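Local structure of putative cell invasion protein with MAC/Perforin domain (Bacteroides thetaiotaomicron VPI-5482, 3KK7) at residues V474-Y480 and Y493-Y499. The protein is a MACPF-family protein that may take part in cell invasion or membrane attack, although its precise function is not established. Sequence-based numbering, arbitrary orientation.
Sequences VDEKGMY and YNPTSMY
The phenol oxygen of Y499 accepts from two donors: D475 N reaches Y499 OH at 2.8 Å with the N-H 160° straight, and N494 ND2, in the same segment as Y499, adds a weak bond. With CG between its backbone N and carbonyl carbon (chi1 69°), Y499 sets its hydroxyl beside D475 N. V474 lays CG2 over one ring face, 4.1 Å from the Y499 centroid, while N494 CB sits over the opposite face; M479 SE comes in obliquely as a Met-aromatic contact. A leucine in place of Y499 would probably leave D475 N without its acceptor and V474 without the ring it lies on. N494, CG anti to its N (chi1 -174°), points OD1 back into its own turn, where T496 N meets it in the carbonyl plane and S497 N from above. Y480 and Y493 form an antiparallel hydrogen-bonded pair, Y493 N to Y480 O at 2.8 Å. Y480 CB packs on Y493 CZ, and P495 CG meets the Y480 ring edge. Y493 OH bonds K525 O. The D475-G478 type I turn leads into the first strand of the four-stranded D3 sheet and meets N494 and P495, where the Asx turn opens the loop between the two central strands.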
loop_
_atom_site.group_PDB
_atom_site.type_symbol
_atom_site.label_atom_id
_atom_site.label_comp_id
_atom_site.label_asym_id
_atom_site.label_seq_id
_atom_site.Cartn_x
_atom_site.Cartn_y
_atom_site.Cartn_z
ATOM N N VAL A 474 -26.802 2.282 14.919
ATOM C CA VAL A 474 -26.237 0.973 15.213
ATOM C C VAL A 474 -27.160 0.324 16.204
ATOM O O VAL A 474 -27.579 0.962 17.165
ATOM C CB VAL A 474 -24.824 1.029 15.776
ATOM C CG1 VAL A 474 -24.498 -0.278 16.486
ATOM C CG2 VAL A 474 -23.824 1.304 14.657
ATOM N N ASP A 475 -27.505 -0.932 15.935
ATOM C CA ASP A 475 -28.445 -1.683 16.756
ATOM C C ASP A 475 -28.073 -3.159 16.676
ATOM O O ASP A 475 -28.361 -3.857 15.699
ATOM C CB ASP A 475 -29.899 -1.418 16.311
ATOM C CG ASP A 475 -30.947 -2.247 17.096
ATOM O OD1 ASP A 475 -30.629 -3.312 17.681
ATOM O OD2 ASP A 475 -32.119 -1.824 17.087
ATOM N N GLU A 476 -27.426 -3.619 17.740
ATOM C CA GLU A 476 -26.965 -4.984 17.836
ATOM C C GLU A 476 -28.091 -6.016 17.655
ATOM O O GLU A 476 -27.801 -7.157 17.304
ATOM C CB GLU A 476 -26.255 -5.190 19.175
ATOM C CG GLU A 476 -24.873 -4.526 19.269
ATOM C CD GLU A 476 -24.906 -3.011 19.424
ATOM O OE1 GLU A 476 -25.895 -2.509 19.967
ATOM O OE2 GLU A 476 -23.941 -2.321 18.992
ATOM N N LYS A 477 -29.355 -5.619 17.867
ATOM C CA LYS A 477 -30.487 -6.552 17.772
ATOM C C LYS A 477 -30.914 -6.850 16.345
ATOM O O LYS A 477 -31.581 -7.862 16.109
ATOM C CB LYS A 477 -31.734 -6.047 18.522
ATOM C CG LYS A 477 -31.515 -5.601 19.955
ATOM C CD LYS A 477 -32.846 -5.527 20.720
ATOM C CE LYS A 477 -32.847 -4.465 21.822
ATOM N NZ LYS A 477 -33.020 -3.087 21.265
ATOM N N GLY A 478 -30.553 -5.986 15.397
ATOM C CA GLY A 478 -31.113 -6.068 14.044
ATOM C C GLY A 478 -30.262 -6.748 12.987
ATOM O O GLY A 478 -30.236 -6.302 11.839
HETATM N N MSE A 479 -29.606 -7.855 13.329
HETATM C CA MSE A 479 -28.575 -8.374 12.453
HETATM C C MSE A 479 -28.665 -9.793 12.004
HETATM O O MSE A 479 -29.233 -10.647 12.672
HETATM C CB MSE A 479 -27.248 -8.147 13.120
HETATM C CG MSE A 479 -27.162 -6.722 13.504
HETATM SE SE MSE A 479 -25.420 -6.114 13.600
HETATM C CE MSE A 479 -24.789 -6.184 11.759
ATOM N N TYR A 480 -28.082 -10.010 10.833
ATOM C CA TYR A 480 -27.943 -11.319 10.247
ATOM C C TYR A 480 -26.474 -11.497 9.887
ATOM O O TYR A 480 -25.702 -10.547 9.906
ATOM C CB TYR A 480 -28.798 -11.440 8.987
ATOM C CG TYR A 480 -30.295 -11.310 9.207
ATOM C CD1 TYR A 480 -31.091 -12.429 9.399
ATOM C CD2 TYR A 480 -30.911 -10.063 9.186
ATOM C CE1 TYR A 480 -32.465 -12.307 9.577
ATOM C CE2 TYR A 480 -32.275 -9.931 9.362
ATOM C CZ TYR A 480 -33.041 -11.054 9.559
ATOM O OH TYR A 480 -34.385 -10.912 9.735
ATOM N N TYR A 493 -24.350 -8.189 9.144
ATOM C CA TYR A 493 -24.921 -7.020 8.497
ATOM C C TYR A 493 -26.265 -6.679 9.071
ATOM O O TYR A 493 -27.016 -7.562 9.472
ATOM C CB TYR A 493 -25.050 -7.241 6.982
ATOM C CG TYR A 493 -26.048 -8.300 6.559
ATOM C CD1 TYR A 493 -25.701 -9.647 6.566
ATOM C CD2 TYR A 493 -27.325 -7.944 6.107
ATOM C CE1 TYR A 493 -26.594 -10.619 6.148
ATOM C CE2 TYR A 493 -28.241 -8.910 5.695
ATOM C CZ TYR A 493 -27.872 -10.247 5.723
ATOM O OH TYR A 493 -28.772 -11.211 5.332
ATOM N N ASN A 494 -26.530 -5.377 9.115
ATOM C CA ASN A 494 -27.795 -4.824 9.587
ATOM C C ASN A 494 -28.593 -4.310 8.388
ATOM O O ASN A 494 -28.290 -3.233 7.860
ATOM C CB ASN A 494 -27.524 -3.688 10.567
ATOM C CG ASN A 494 -28.787 -3.160 11.216
ATOM O OD1 ASN A 494 -29.794 -2.905 10.548
ATOM N ND2 ASN A 494 -28.732 -2.978 12.525
ATOM N N PRO A 495 -29.623 -5.065 7.961
ATOM C CA PRO A 495 -30.332 -4.707 6.752
ATOM C C PRO A 495 -31.369 -3.586 6.928
ATOM O O PRO A 495 -32.061 -3.274 5.966
ATOM C CB PRO A 495 -31.012 -6.006 6.384
ATOM C CG PRO A 495 -31.419 -6.539 7.708
ATOM C CD PRO A 495 -30.276 -6.192 8.636
ATOM N N THR A 496 -31.473 -2.989 8.117
ATOM C CA THR A 496 -32.244 -1.762 8.294
ATOM C C THR A 496 -31.350 -0.531 8.197
ATOM O O THR A 496 -31.734 0.453 7.572
ATOM C CB THR A 496 -32.917 -1.704 9.642
ATOM O OG1 THR A 496 -33.425 -2.999 9.976
ATOM C CG2 THR A 496 -34.045 -0.680 9.628
ATOM N N SER A 497 -30.164 -0.585 8.808
ATOM C CA SER A 497 -29.246 0.567 8.873
ATOM C C SER A 497 -28.098 0.542 7.844
ATOM O O SER A 497 -27.411 1.538 7.649
ATOM C CB SER A 497 -28.677 0.680 10.287
ATOM O OG SER A 497 -29.713 0.850 11.226
HETATM N N MSE A 498 -27.876 -0.604 7.213
HETATM C CA MSE A 498 -26.966 -0.723 6.062
HETATM C C MSE A 498 -25.510 -0.683 6.455
HETATM O O MSE A 498 -24.656 -0.237 5.691
HETATM C CB MSE A 498 -27.278 0.335 4.985
HETATM C CG MSE A 498 -28.790 0.431 4.634
HETATM SE SE MSE A 498 -29.678 -1.326 4.386
HETATM C CE MSE A 498 -28.783 -1.926 2.750
ATOM N N TYR A 499 -25.208 -1.200 7.639
ATOM C CA TYR A 499 -23.822 -1.320 8.059
ATOM C C TYR A 499 -23.513 -2.785 8.278
ATOM O O TYR A 499 -24.427 -3.603 8.408
ATOM C CB TYR A 499 -23.532 -0.468 9.310
ATOM C CG TYR A 499 -24.184 -0.952 10.567
ATOM C CD1 TYR A 499 -23.606 -1.975 11.316
ATOM C CD2 TYR A 499 -25.376 -0.381 11.033
ATOM C CE1 TYR A 499 -24.203 -2.440 12.476
ATOM C CE2 TYR A 499 -25.974 -0.839 12.217
ATOM C CZ TYR A 499 -25.376 -1.874 12.922
ATOM O OH TYR A 499 -25.916 -2.349 14.081
#